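Local atomic coordinates of putative type VI secretion protein (Escherichia coli, PDB entry 6SKI), a protein that probably acts as a phospholipase toxin that the bacterial type VI secretion system delivers while it is loaded on the VgrG spike. Residues 107-112 against 190-195; 121-126 against 432-437; 278-283 against 425-430. One frame throughout, in Å; residues are numbered along the deposited sequence.

Overall arrangement
The three interactions dress one side of the mixed sheet of an alpha/beta-hydrolase core. Interactions 1 and 2 are nearly one site, their centres about 5 Å apart, and loop 109-112 lies beside both strand 121-126 and segment 432-437. Interaction 3 is centred about 12 Å from interaction 1 and about 14 Å from interaction 2. Its helix runs straight into 432-437, where V433 N probably hydrogen-bonds to A428 O (3.0 Å), and A428 CB touches F194 CZ of interaction 1 (4.0 Å). Strand 190-195 leads to S197, which with H310 and D245 forms a probable catalytic triad; interaction 1 adds a polar link to that framework, interaction 3 mainly apolar packing.

Interaction 1: residues 107-112 against 190-195; sequences ILYHPD and QFDVFG
Y109, the first residue beyond the end of helix 101-108, points its phenol at D192 on strand 184-195 and gives the hydroxyl proton to the carboxylate: OH to OD2 is 2.9 Å. The acceptor oxygen lies at the edge of the phenol ring and in its plane, and it receives the bond on its anti lone pair, the one turned from OD1. The two side chains cross at about a right angle, and ring and carboxylate planes stand 68° apart. Beside the hydroxyl, CE1 of Y109 also passes D192, 4.0 Å from CB. The tyrosine reaches this far because CG is anti to the backbone N (chi1 -166°), which carries the ring across a CA to CA separation of 9.7 Å. Two residues further along the strand and on the same face, F194 touches the ring more lightly, its CE1 lying 4.5 Å from Y109 CE1 in an oblique approach.

D192 is buried, yet its charge is answered: OD2 also forms a salt bridge with R239 and OD1 takes a weak hydrogen bond from F240 N. Phenol and guanidinium together probably keep the carboxylate ionised and fix its rotation. Strand 184-195 runs parallel between strands 22-43 and 237-243 in the central sheet. From the former, F42 meets the Y109 ring edge-to-face and the F194 ring with nearly parallel planes; from the latter come R239 and F240. V433, in the loop after helix 416-431, touches both Y109 and D192, while F191 points to the other side of the sheet, where it packs edge-to-face on F206 of helix 198-211.

Interaction 2: residues 121-126 against 432-437; sequences SAQIKT and GVLFEP
Q123 and L434 bring the two backbones nearest, with CA atoms 8.0 Å apart, where strand 121-128 of the alpha/beta-hydrolase sheet passes the irregular segment 432-437. That segment leaves helix 416-431 through a Schellman motif at G432, whose positive phi (111°) turns the chain out of the last helical turn and toward the sheet. Between strand and segment the gap is bridged by one long side chain. Q123 has CG anti to its carbonyl carbon (chi1 -88°) and is extended beyond it, which carries the amide straight across to the backbone of L434.

V433 and L434 receive it differently. L434 meets the amide chiefly with CB, and its branch beyond CB runs on the exposed side, whereas buried V433 brings only CG1 to the amide end, 4.5 Å from Q123 CD, and otherwise packs on A428. F435 points away from the strand and lies on helix 416-431 against L425 and A428.

The strand is held on its other sides as well. Backbone bonds from A122 and I124 join it to strand 22-43, while the side chain of I124 packs on L172 and F175 of helix 156-178. K125 NZ bonds to Y109 O; E436 carries the opposite charge, but its OE2 is 6.6 Å from K125 NZ, too far for a bonded pair. The buried amide of Q123 faces the main chain of L434 head-on, its CD 3.8 Å from both L434 N and L434 O.

Interaction 3: residues 278-283 against 425-430; sequences KVFQIT and LDAAQE
F280 of strand 278-284 and A427 of helix 416-431 form the close part of this contact, a helix laid over a strand of the alpha/beta-hydrolase sheet. Their CA atoms, 6.7 Å apart, are the nearest pair between the two segments. The methyl of A427 approaches the phenyl group obliquely, with CB 3.4 Å from F280 CD2 and 3.6 Å from F280 CG. F280 carries its CG anti to the backbone N (chi1 -174°), swinging the ring along beneath the helix, where it also meets V423 and M424 one turn earlier. A427 offers the ring just its methyl group. F240, on the adjacent parallel strand 237-243, continues the apolar floor and touches both F280 and A428.

Toward solvent the packing gives way to a looser, polar margin. K278 is bent at chi2 and chi4, so that its amine curls up beside the last turn of the helix instead of stretching outward. NZ stops 3.9 Å from E430 O and 5.4 Å from E430 OE2, with no hydrogen bond across the segments. E430 is committed to another partner: its carboxylate forms a salt bridge with R466 of helix 452-466, which also pairs with D426.

R466 links the two zones, since it makes a cation-pi contact with F280 and touches A427 as well. The chemistry therefore implies that the two segments meet mainly by apolar contact, with no hydrogen bond between them, while K278 is probably attracted only weakly, through space, by the acid of E430 and its backbone carbonyl.

Interaction 1: residues 107-112 against 190-195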
ATOM      1  N   ILE A 107      -1.587  14.098  -0.973  1.00 44.09           N
ATOM      2  CA  ILE A 107      -2.097  15.445  -0.728  1.00 44.09           C
ATOM      3  C   ILE A 107      -0.968  16.466  -0.743  1.00 44.09           C
ATOM      4  O   ILE A 107      -1.163  17.612  -1.165  1.00 44.09           O
ATOM      5  CB  ILE A 107      -2.874  15.483   0.604  1.00 44.09           C
ATOM      6  CG1 ILE A 107      -4.108  14.582   0.544  1.00 44.09           C
ATOM      7  CG2 ILE A 107      -3.273  16.901   0.958  1.00 44.09           C
ATOM      8  CD1 ILE A 107      -4.824  14.599  -0.784  1.00 44.09           C
ATOM      9  N   LEU A 108       0.231  16.068  -0.324  1.00 44.20           N
ATOM     10  CA  LEU A 108       1.349  16.991  -0.198  1.00 44.20           C
ATOM     11  C   LEU A 108       2.264  16.997  -1.409  1.00 44.20           C
ATOM     12  O   LEU A 108       3.031  17.949  -1.577  1.00 44.20           O
ATOM     13  CB  LEU A 108       2.178  16.653   1.044  1.00 44.20           C
ATOM     14  CG  LEU A 108       1.591  17.057   2.391  1.00 44.20           C
ATOM     15  CD1 LEU A 108       2.447  16.509   3.510  1.00 44.20           C
ATOM     16  CD2 LEU A 108       1.489  18.561   2.484  1.00 44.20           C
ATOM     17  N   TYR A 109       2.219  15.956  -2.232  1.00 43.55           N
ATOM     18  CA  TYR A 109       2.943  15.954  -3.494  1.00 43.55           C
ATOM     19  C   TYR A 109       2.538  17.171  -4.305  1.00 43.55           C
ATOM     20  O   TYR A 109       1.355  17.358  -4.602  1.00 43.55           O
ATOM     21  CB  TYR A 109       2.633  14.674  -4.261  1.00 43.55           C
ATOM     22  CG  TYR A 109       3.554  14.378  -5.416  1.00 43.55           C
ATOM     23  CD1 TYR A 109       4.785  13.785  -5.210  1.00 43.55           C
ATOM     24  CD2 TYR A 109       3.182  14.677  -6.715  1.00 43.55           C
ATOM     25  CE1 TYR A 109       5.615  13.501  -6.265  1.00 43.55           C
ATOM     26  CE2 TYR A 109       4.008  14.399  -7.773  1.00 43.55           C
ATOM     27  CZ  TYR A 109       5.225  13.812  -7.542  1.00 43.55           C
ATOM     28  OH  TYR A 109       6.059  13.533  -8.595  1.00 43.55           O
ATOM     29  N   HIS A 110       3.509  18.004  -4.643  1.00 46.15           N
ATOM     30  CA  HIS A 110       3.205  19.236  -5.349  1.00 46.15           C
ATOM     31  C   HIS A 110       2.659  18.921  -6.737  1.00 46.15           C
ATOM     32  O   HIS A 110       3.356  18.290  -7.542  1.00 46.15           O
ATOM     33  CB  HIS A 110       4.451  20.107  -5.460  1.00 46.15           C
ATOM     34  CG  HIS A 110       4.209  21.409  -6.153  1.00 46.15           C
ATOM     35  ND1 HIS A 110       4.842  21.756  -7.326  1.00 46.15           N
ATOM     36  CD2 HIS A 110       3.395  22.445  -5.845  1.00 46.15           C
ATOM     37  CE1 HIS A 110       4.431  22.951  -7.708  1.00 46.15           C
ATOM     38  NE2 HIS A 110       3.553  23.392  -6.826  1.00 46.15           N
ATOM     39  N   PRO A 111       1.432  19.327  -7.052  1.00 47.08           N
ATOM     40  CA  PRO A 111       0.913  19.109  -8.404  1.00 47.08           C
ATOM     41  C   PRO A 111       1.146  20.300  -9.318  1.00 47.08           C
ATOM     42  O   PRO A 111       1.019  21.453  -8.896  1.00 47.08           O
ATOM     43  CB  PRO A 111      -0.575  18.871  -8.149  1.00 47.08           C
ATOM     44  CG  PRO A 111      -0.869  19.809  -7.017  1.00 47.08           C
ATOM     45  CD  PRO A 111       0.396  19.893  -6.171  1.00 47.08           C
ATOM     46  N   ASP A 112       1.492  20.037 -10.570  1.00 51.32           N
ATOM     47  CA  ASP A 112       1.581  21.073 -11.587  1.00 51.32           C
ATOM     48  C   ASP A 112       0.404  20.922 -12.537  1.00 51.32           C
ATOM     49  O   ASP A 112       0.138  19.823 -13.031  1.00 51.32           O
ATOM     50  CB  ASP A 112       2.902  20.984 -12.349  1.00 51.32           C
ATOM     51  CG  ASP A 112       4.036  21.670 -11.620  1.00 51.32           C
ATOM     52  OD1 ASP A 112       4.019  22.914 -11.526  1.00 51.32           O
ATOM     53  OD2 ASP A 112       4.942  20.966 -11.130  1.00 51.32           O
ATOM     54  N   GLN A 190       9.521  10.992 -15.639  1.00 45.03           N
ATOM     55  CA  GLN A 190      10.019  10.421 -14.401  1.00 45.03           C
ATOM     56  C   GLN A 190       8.857   9.901 -13.566  1.00 45.03           C
ATOM     57  O   GLN A 190       7.699  10.263 -13.778  1.00 45.03           O
ATOM     58  CB  GLN A 190      10.813  11.457 -13.609  1.00 45.03           C
ATOM     59  CG  GLN A 190      12.289  11.482 -13.905  1.00 45.03           C
ATOM     60  CD  GLN A 190      12.972  12.664 -13.267  1.00 45.03           C
ATOM     61  OE1 GLN A 190      12.318  13.617 -12.848  1.00 45.03           O
ATOM     62  NE2 GLN A 190      14.294  12.615 -13.189  1.00 45.03           N
ATOM     63  N   PHE A 191       9.180   9.036 -12.609  1.00 43.77           N
ATOM     64  CA  PHE A 191       8.192   8.478 -11.698  1.00 43.77           C
ATOM     65  C   PHE A 191       8.689   8.601 -10.268  1.00 43.77           C
ATOM     66  O   PHE A 191       9.849   8.293  -9.983  1.00 43.77           O
ATOM     67  CB  PHE A 191       7.903   7.008 -12.016  1.00 43.77           C
ATOM     68  CG  PHE A 191       7.153   6.798 -13.296  1.00 43.77           C
ATOM     69  CD1 PHE A 191       5.826   7.161 -13.400  1.00 43.77           C
ATOM     70  CD2 PHE A 191       7.769   6.217 -14.385  1.00 43.77           C
ATOM     71  CE1 PHE A 191       5.134   6.962 -14.568  1.00 43.77           C
ATOM     72  CE2 PHE A 191       7.079   6.018 -15.556  1.00 43.77           C
ATOM     73  CZ  PHE A 191       5.759   6.391 -15.647  1.00 43.77           C
ATOM     74  N   ASP A 192       7.814   9.054  -9.375  1.00 43.21           N
ATOM     75  CA  ASP A 192       8.027   8.975  -7.932  1.00 43.21           C
ATOM     76  C   ASP A 192       6.997   7.992  -7.398  1.00 43.21           C
ATOM     77  O   ASP A 192       5.818   8.329  -7.263  1.00 43.21           O
ATOM     78  CB  ASP A 192       7.892  10.332  -7.258  1.00 43.21           C
ATOM     79  CG  ASP A 192       8.980  11.286  -7.656  1.00 43.21           C
ATOM     80  OD1 ASP A 192      10.154  10.868  -7.669  1.00 43.21           O
ATOM     81  OD2 ASP A 192       8.667  12.460  -7.936  1.00 43.21           O
ATOM     82  N   VAL A 193       7.439   6.782  -7.092  1.00 41.24           N
ATOM     83  CA  VAL A 193       6.544   5.706  -6.700  1.00 41.24           C
ATOM     84  C   VAL A 193       6.551   5.591  -5.185  1.00 41.24           C
ATOM     85  O   VAL A 193       7.615   5.467  -4.566  1.00 41.24           O
ATOM     86  CB  VAL A 193       6.947   4.381  -7.363  1.00 41.24           C
ATOM     87  CG1 VAL A 193       5.778   3.427  -7.374  1.00 41.24           C
ATOM     88  CG2 VAL A 193       7.440   4.633  -8.774  1.00 41.24           C
ATOM     89  N   PHE A 194       5.366   5.651  -4.587  1.00 40.92           N
ATOM     90  CA  PHE A 194       5.188   5.560  -3.146  1.00 40.92           C
ATOM     91  C   PHE A 194       4.187   4.459  -2.850  1.00 40.92           C
ATOM     92  O   PHE A 194       3.172   4.343  -3.542  1.00 40.92           O
ATOM     93  CB  PHE A 194       4.698   6.884  -2.563  1.00 40.92           C
ATOM     94  CG  PHE A 194       5.681   8.002  -2.691  1.00 40.92           C
ATOM     95  CD1 PHE A 194       5.705   8.791  -3.823  1.00 40.92           C
ATOM     96  CD2 PHE A 194       6.568   8.277  -1.673  1.00 40.92           C
ATOM     97  CE1 PHE A 194       6.603   9.823  -3.940  1.00 40.92           C
ATOM     98  CE2 PHE A 194       7.466   9.307  -1.786  1.00 40.92           C
ATOM     99  CZ  PHE A 194       7.484  10.081  -2.921  1.00 40.92           C
ATOM    100  N   GLY A 195       4.470   3.649  -1.835  1.00 41.51           N
ATOM    101  CA  GLY A 195       3.571   2.576  -1.475  1.00 41.51           C
ATOM    102  C   GLY A 195       3.526   2.355   0.022  1.00 41.51           C
ATOM    103  O   GLY A 195       4.485   2.637   0.742  1.00 41.51           O
TER

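Interaction 2: residues 121-126 against 432-437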
ATOM      1  N   SER A 121      10.387  21.828 -15.398  1.00 51.79           N
ATOM      2  CA  SER A 121      10.136  20.624 -14.622  1.00 51.79           C
ATOM      3  C   SER A 121       8.745  20.725 -14.024  1.00 51.79           C
ATOM      4  O   SER A 121       8.384  21.750 -13.443  1.00 51.79           O
ATOM      5  CB  SER A 121      11.172  20.425 -13.513  1.00 51.79           C
ATOM      6  OG  SER A 121      12.461  20.832 -13.930  1.00 51.79           O
ATOM      7  N   ALA A 122       7.974  19.651 -14.161  1.00 47.53           N
ATOM      8  CA  ALA A 122       6.597  19.628 -13.704  1.00 47.53           C
ATOM      9  C   ALA A 122       6.340  18.327 -12.964  1.00 47.53           C
ATOM     10  O   ALA A 122       7.036  17.330 -13.159  1.00 47.53           O
ATOM     11  CB  ALA A 122       5.611  19.774 -14.865  1.00 47.53           C
ATOM     12  N   GLN A 123       5.328  18.352 -12.104  1.00 44.94           N
ATOM     13  CA  GLN A 123       4.936  17.188 -11.328  1.00 44.94           C
ATOM     14  C   GLN A 123       3.436  16.987 -11.435  1.00 44.94           C
ATOM     15  O   GLN A 123       2.665  17.938 -11.288  1.00 44.94           O
ATOM     16  CB  GLN A 123       5.333  17.336  -9.863  1.00 44.94           C
ATOM     17  CG  GLN A 123       6.720  16.851  -9.543  1.00 44.94           C
ATOM     18  CD  GLN A 123       7.045  16.995  -8.081  1.00 44.94           C
ATOM     19  OE1 GLN A 123       6.195  17.377  -7.283  1.00 44.94           O
ATOM     20  NE2 GLN A 123       8.278  16.680  -7.718  1.00 44.94           N
ATOM     21  N   ILE A 124       3.031  15.749 -11.690  1.00 43.99           N
ATOM     22  CA  ILE A 124       1.641  15.334 -11.623  1.00 43.99           C
ATOM     23  C   ILE A 124       1.598  14.084 -10.761  1.00 43.99           C
ATOM     24  O   ILE A 124       2.600  13.386 -10.594  1.00 43.99           O
ATOM     25  CB  ILE A 124       1.032  15.074 -13.015  1.00 43.99           C
ATOM     26  CG1 ILE A 124       1.673  13.849 -13.660  1.00 43.99           C
ATOM     27  CG2 ILE A 124       1.205  16.285 -13.906  1.00 43.99           C
ATOM     28  CD1 ILE A 124       1.111  13.518 -15.010  1.00 43.99           C
ATOM     29  N   LYS A 125       0.430  13.809 -10.195  1.00 42.19           N
ATOM     30  CA  LYS A 125       0.338  12.770  -9.185  1.00 42.19           C
ATOM     31  C   LYS A 125      -0.849  11.863  -9.458  1.00 42.19           C
ATOM     32  O   LYS A 125      -1.820  12.249 -10.112  1.00 42.19           O
ATOM     33  CB  LYS A 125       0.253  13.358  -7.772  1.00 42.19           C
ATOM     34  CG  LYS A 125      -0.886  14.314  -7.522  1.00 42.19           C
ATOM     35  CD  LYS A 125      -0.593  15.124  -6.276  1.00 42.19           C
ATOM     36  CE  LYS A 125      -1.807  15.867  -5.780  1.00 42.19           C
ATOM     37  NZ  LYS A 125      -1.402  16.960  -4.858  1.00 42.19           N
ATOM     38  N   THR A 126      -0.738  10.643  -8.951  1.00 45.08           N
ATOM     39  CA  THR A 126      -1.698   9.584  -9.192  1.00 45.08           C
ATOM     40  C   THR A 126      -1.877   8.785  -7.913  1.00 45.08           C
ATOM     41  O   THR A 126      -0.914   8.529  -7.191  1.00 45.08           O
ATOM     42  CB  THR A 126      -1.220   8.662 -10.312  1.00 45.08           C
ATOM     43  OG1 THR A 126      -0.787   9.443 -11.432  1.00 45.08           O
ATOM     44  CG2 THR A 126      -2.320   7.767 -10.737  1.00 45.08           C
ATOM     45  N   GLY A 432      14.915  14.892  -4.636  1.00 43.20           N
ATOM     46  CA  GLY A 432      14.532  15.883  -5.625  1.00 43.20           C
ATOM     47  C   GLY A 432      13.041  16.098  -5.739  1.00 43.20           C
ATOM     48  O   GLY A 432      12.618  17.000  -6.473  1.00 43.20           O
ATOM     49  N   VAL A 433      12.225  15.312  -5.041  1.00 42.52           N
ATOM     50  CA  VAL A 433      10.779  15.443  -5.136  1.00 42.52           C
ATOM     51  C   VAL A 433      10.330  16.719  -4.443  1.00 42.52           C
ATOM     52  O   VAL A 433      10.852  17.096  -3.388  1.00 42.52           O
ATOM     53  CB  VAL A 433      10.098  14.209  -4.526  1.00 42.52           C
ATOM     54  CG1 VAL A 433       8.656  14.153  -4.943  1.00 42.52           C
ATOM     55  CG2 VAL A 433      10.819  12.946  -4.956  1.00 42.52           C
ATOM     56  N   LEU A 434       9.352  17.394  -5.036  1.00 43.14           N
ATOM     57  CA  LEU A 434       8.807  18.625  -4.485  1.00 43.14           C
ATOM     58  C   LEU A 434       7.510  18.314  -3.757  1.00 43.14           C
ATOM     59  O   LEU A 434       6.593  17.723  -4.333  1.00 43.14           O
ATOM     60  CB  LEU A 434       8.568  19.667  -5.577  1.00 43.14           C
ATOM     61  CG  LEU A 434       9.796  20.086  -6.375  1.00 43.14           C
ATOM     62  CD1 LEU A 434       9.377  20.952  -7.542  1.00 43.14           C
ATOM     63  CD2 LEU A 434      10.784  20.810  -5.488  1.00 43.14           C
ATOM     64  N   PHE A 435       7.442  18.722  -2.496  1.00 43.21           N
ATOM     65  CA  PHE A 435       6.282  18.506  -1.650  1.00 43.21           C
ATOM     66  C   PHE A 435       5.832  19.842  -1.090  1.00 43.21           C
ATOM     67  O   PHE A 435       6.661  20.695  -0.766  1.00 43.21           O
ATOM     68  CB  PHE A 435       6.605  17.550  -0.504  1.00 43.21           C
ATOM     69  CG  PHE A 435       6.506  16.107  -0.877  1.00 43.21           C
ATOM     70  CD1 PHE A 435       5.278  15.483  -0.951  1.00 43.21           C
ATOM     71  CD2 PHE A 435       7.638  15.376  -1.161  1.00 43.21           C
ATOM     72  CE1 PHE A 435       5.182  14.160  -1.300  1.00 43.21           C
ATOM     73  CE2 PHE A 435       7.545  14.055  -1.507  1.00 43.21           C
ATOM     74  CZ  PHE A 435       6.317  13.444  -1.575  1.00 43.21           C
ATOM     75  N   GLU A 436       4.523  20.026  -0.990  1.00 48.88           N
ATOM     76  CA  GLU A 436       4.016  21.199  -0.312  1.00 48.88           C
ATOM     77  C   GLU A 436       4.403  21.136   1.163  1.00 48.88           C
ATOM     78  O   GLU A 436       4.445  20.054   1.754  1.00 48.88           O
ATOM     79  CB  GLU A 436       2.501  21.287  -0.456  1.00 48.88           C
ATOM     80  CG  GLU A 436       2.001  21.246  -1.895  1.00 48.88           C
ATOM     81  CD  GLU A 436       2.115  22.578  -2.616  1.00 48.88           C
ATOM     82  OE1 GLU A 436       2.985  23.397  -2.255  1.00 48.88           O
ATOM     83  OE2 GLU A 436       1.327  22.804  -3.557  1.00 48.88           O
ATOM     84  N   PRO A 437       4.708  22.276   1.776  1.00 52.51           N
ATOM     85  CA  PRO A 437       5.088  22.267   3.189  1.00 52.51           C
ATOM     86  C   PRO A 437       3.952  21.770   4.069  1.00 52.51           C
ATOM     87  O   PRO A 437       2.772  21.920   3.746  1.00 52.51           O
ATOM     88  CB  PRO A 437       5.405  23.740   3.465  1.00 52.51           C
ATOM     89  CG  PRO A 437       5.889  24.222   2.139  1.00 52.51           C
ATOM     90  CD  PRO A 437       4.879  23.618   1.201  1.00 52.51           C
TER

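Interaction 3: residues 278-283 against 425-430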
ATOM      1  N   LYS A 278      16.991   7.154  -6.277  1.00 42.19           N
ATOM      2  CA  LYS A 278      17.008   7.081  -4.824  1.00 42.19           C
ATOM      3  C   LYS A 278      15.871   6.185  -4.362  1.00 42.19           C
ATOM      4  O   LYS A 278      14.749   6.286  -4.863  1.00 42.19           O
ATOM      5  CB  LYS A 278      16.869   8.465  -4.189  1.00 42.19           C
ATOM      6  CG  LYS A 278      17.960   9.447  -4.574  1.00 42.19           C
ATOM      7  CD  LYS A 278      19.311   9.006  -4.058  1.00 42.19           C
ATOM      8  CE  LYS A 278      20.245  10.185  -3.895  1.00 42.19           C
ATOM      9  NZ  LYS A 278      19.532  11.370  -3.351  1.00 42.19           N
ATOM     10  N   VAL A 279      16.167   5.297  -3.419  1.00 42.90           N
ATOM     11  CA  VAL A 279      15.174   4.414  -2.821  1.00 42.90           C
ATOM     12  C   VAL A 279      15.283   4.543  -1.311  1.00 42.90           C
ATOM     13  O   VAL A 279      16.392   4.553  -0.766  1.00 42.90           O
ATOM     14  CB  VAL A 279      15.367   2.948  -3.254  1.00 42.90           C
ATOM     15  CG1 VAL A 279      14.336   2.055  -2.595  1.00 42.90           C
ATOM     16  CG2 VAL A 279      15.290   2.822  -4.763  1.00 42.90           C
ATOM     17  N   PHE A 280      14.142   4.662  -0.639  1.00 43.88           N
ATOM     18  CA  PHE A 280      14.104   4.741   0.814  1.00 43.88           C
ATOM     19  C   PHE A 280      12.946   3.910   1.334  1.00 43.88           C
ATOM     20  O   PHE A 280      11.821   4.038   0.846  1.00 43.88           O
ATOM     21  CB  PHE A 280      13.955   6.186   1.288  1.00 43.88           C
ATOM     22  CG  PHE A 280      14.047   6.347   2.775  1.00 43.88           C
ATOM     23  CD1 PHE A 280      15.238   6.123   3.436  1.00 43.88           C
ATOM     24  CD2 PHE A 280      12.939   6.714   3.514  1.00 43.88           C
ATOM     25  CE1 PHE A 280      15.321   6.270   4.798  1.00 43.88           C
ATOM     26  CE2 PHE A 280      13.023   6.866   4.875  1.00 43.88           C
ATOM     27  CZ  PHE A 280      14.215   6.640   5.518  1.00 43.88           C
ATOM     28  N   GLN A 281      13.220   3.056   2.314  1.00 44.18           N
ATOM     29  CA  GLN A 281      12.182   2.326   3.019  1.00 44.18           C
ATOM     30  C   GLN A 281      12.242   2.624   4.506  1.00 44.18           C
ATOM     31  O   GLN A 281      13.323   2.672   5.098  1.00 44.18           O
ATOM     32  CB  GLN A 281      12.292   0.819   2.821  1.00 44.18           C
ATOM     33  CG  GLN A 281      11.024   0.099   3.220  1.00 44.18           C
ATOM     34  CD  GLN A 281      11.052  -1.374   2.920  1.00 44.18           C
ATOM     35  OE1 GLN A 281      12.087  -2.021   3.028  1.00 44.18           O
ATOM     36  NE2 GLN A 281       9.905  -1.918   2.556  1.00 44.18           N
ATOM     37  N   ILE A 282      11.075   2.821   5.100  1.00 43.52           N
ATOM     38  CA  ILE A 282      10.916   2.799   6.545  1.00 43.52           C
ATOM     39  C   ILE A 282      10.389   1.423   6.917  1.00 43.52           C
ATOM     40  O   ILE A 282       9.705   0.780   6.115  1.00 43.52           O
ATOM     41  CB  ILE A 282       9.985   3.917   7.035  1.00 43.52           C
ATOM     42  CG1 ILE A 282      10.335   5.228   6.339  1.00 43.52           C
ATOM     43  CG2 ILE A 282      10.133   4.102   8.528  1.00 43.52           C
ATOM     44  CD1 ILE A 282       9.446   6.379   6.717  1.00 43.52           C
ATOM     45  N   THR A 283      10.770   0.935   8.088  1.00 44.76           N
ATOM     46  CA  THR A 283      10.418  -0.408   8.520  1.00 44.76           C
ATOM     47  C   THR A 283       9.857  -0.342   9.931  1.00 44.76           C
ATOM     48  O   THR A 283      10.338   0.432  10.760  1.00 44.76           O
ATOM     49  CB  THR A 283      11.649  -1.330   8.449  1.00 44.76           C
ATOM     50  OG1 THR A 283      11.824  -1.786   7.104  1.00 44.76           O
ATOM     51  CG2 THR A 283      11.513  -2.526   9.377  1.00 44.76           C
ATOM     52  N   LEU A 425       9.076  12.283   3.844  1.00 43.70           N
ATOM     53  CA  LEU A 425       9.133  13.566   3.155  1.00 43.70           C
ATOM     54  C   LEU A 425      10.564  14.058   3.043  1.00 43.70           C
ATOM     55  O   LEU A 425      10.965  14.582   2.001  1.00 43.70           O
ATOM     56  CB  LEU A 425       8.278  14.600   3.887  1.00 43.70           C
ATOM     57  CG  LEU A 425       6.760  14.510   3.776  1.00 43.70           C
ATOM     58  CD1 LEU A 425       6.111  15.288   4.901  1.00 43.70           C
ATOM     59  CD2 LEU A 425       6.301  15.034   2.443  1.00 43.70           C
ATOM     60  N   ASP A 426      11.351  13.892   4.107  1.00 45.63           N
ATOM     61  CA  ASP A 426      12.751  14.295   4.057  1.00 45.63           C
ATOM     62  C   ASP A 426      13.515  13.479   3.026  1.00 45.63           C
ATOM     63  O   ASP A 426      14.302  14.030   2.247  1.00 45.63           O
ATOM     64  CB  ASP A 426      13.380  14.147   5.440  1.00 45.63           C
ATOM     65  CG  ASP A 426      14.770  14.734   5.512  1.00 45.63           C
ATOM     66  OD1 ASP A 426      15.002  15.792   4.896  1.00 45.63           O
ATOM     67  OD2 ASP A 426      15.633  14.136   6.187  1.00 45.63           O
ATOM     68  N   ALA A 427      13.280  12.166   2.992  1.00 44.56           N
ATOM     69  CA  ALA A 427      13.962  11.322   2.016  1.00 44.56           C
ATOM     70  C   ALA A 427      13.600  11.723   0.592  1.00 44.56           C
ATOM     71  O   ALA A 427      14.477  11.868  -0.271  1.00 44.56           O
ATOM     72  CB  ALA A 427      13.613   9.857   2.263  1.00 44.56           C
ATOM     73  N   ALA A 428      12.308  11.918   0.329  1.00 43.41           N
ATOM     74  CA  ALA A 428      11.873  12.268  -1.015  1.00 43.41           C
ATOM     75  C   ALA A 428      12.395  13.638  -1.426  1.00 43.41           C
ATOM     76  O   ALA A 428      12.832  13.825  -2.566  1.00 43.41           O
ATOM     77  CB  ALA A 428      10.351  12.219  -1.100  1.00 43.41           C
ATOM     78  N   GLN A 429      12.365  14.607  -0.511  1.00 45.70           N
ATOM     79  CA  GLN A 429      12.880  15.935  -0.819  1.00 45.70           C
ATOM     80  C   GLN A 429      14.377  15.907  -1.074  1.00 45.70           C
ATOM     81  O   GLN A 429      14.883  16.698  -1.876  1.00 45.70           O
ATOM     82  CB  GLN A 429      12.540  16.892   0.319  1.00 45.70           C
ATOM     83  CG  GLN A 429      11.115  17.406   0.270  1.00 45.70           C
ATOM     84  CD  GLN A 429      10.639  17.939   1.604  1.00 45.70           C
ATOM     85  OE1 GLN A 429      11.410  18.035   2.557  1.00 45.70           O
ATOM     86  NE2 GLN A 429       9.360  18.282   1.681  1.00 45.70           N
ATOM     87  N   GLU A 430      15.107  15.015  -0.400  1.00 47.04           N
ATOM     88  CA  GLU A 430      16.505  14.810  -0.760  1.00 47.04           C
ATOM     89  C   GLU A 430      16.627  14.243  -2.166  1.00 47.04           C
ATOM     90  O   GLU A 430      17.520  14.636  -2.924  1.00 47.04           O
ATOM     91  CB  GLU A 430      17.187  13.883   0.241  1.00 47.04           C
ATOM     92  CG  GLU A 430      17.806  14.587   1.427  1.00 47.04           C
ATOM     93  CD  GLU A 430      18.544  13.631   2.337  1.00 47.04           C
ATOM     94  OE1 GLU A 430      18.683  13.938   3.538  1.00 47.04           O
ATOM     95  OE2 GLU A 430      18.980  12.568   1.852  1.00 47.04           O
TER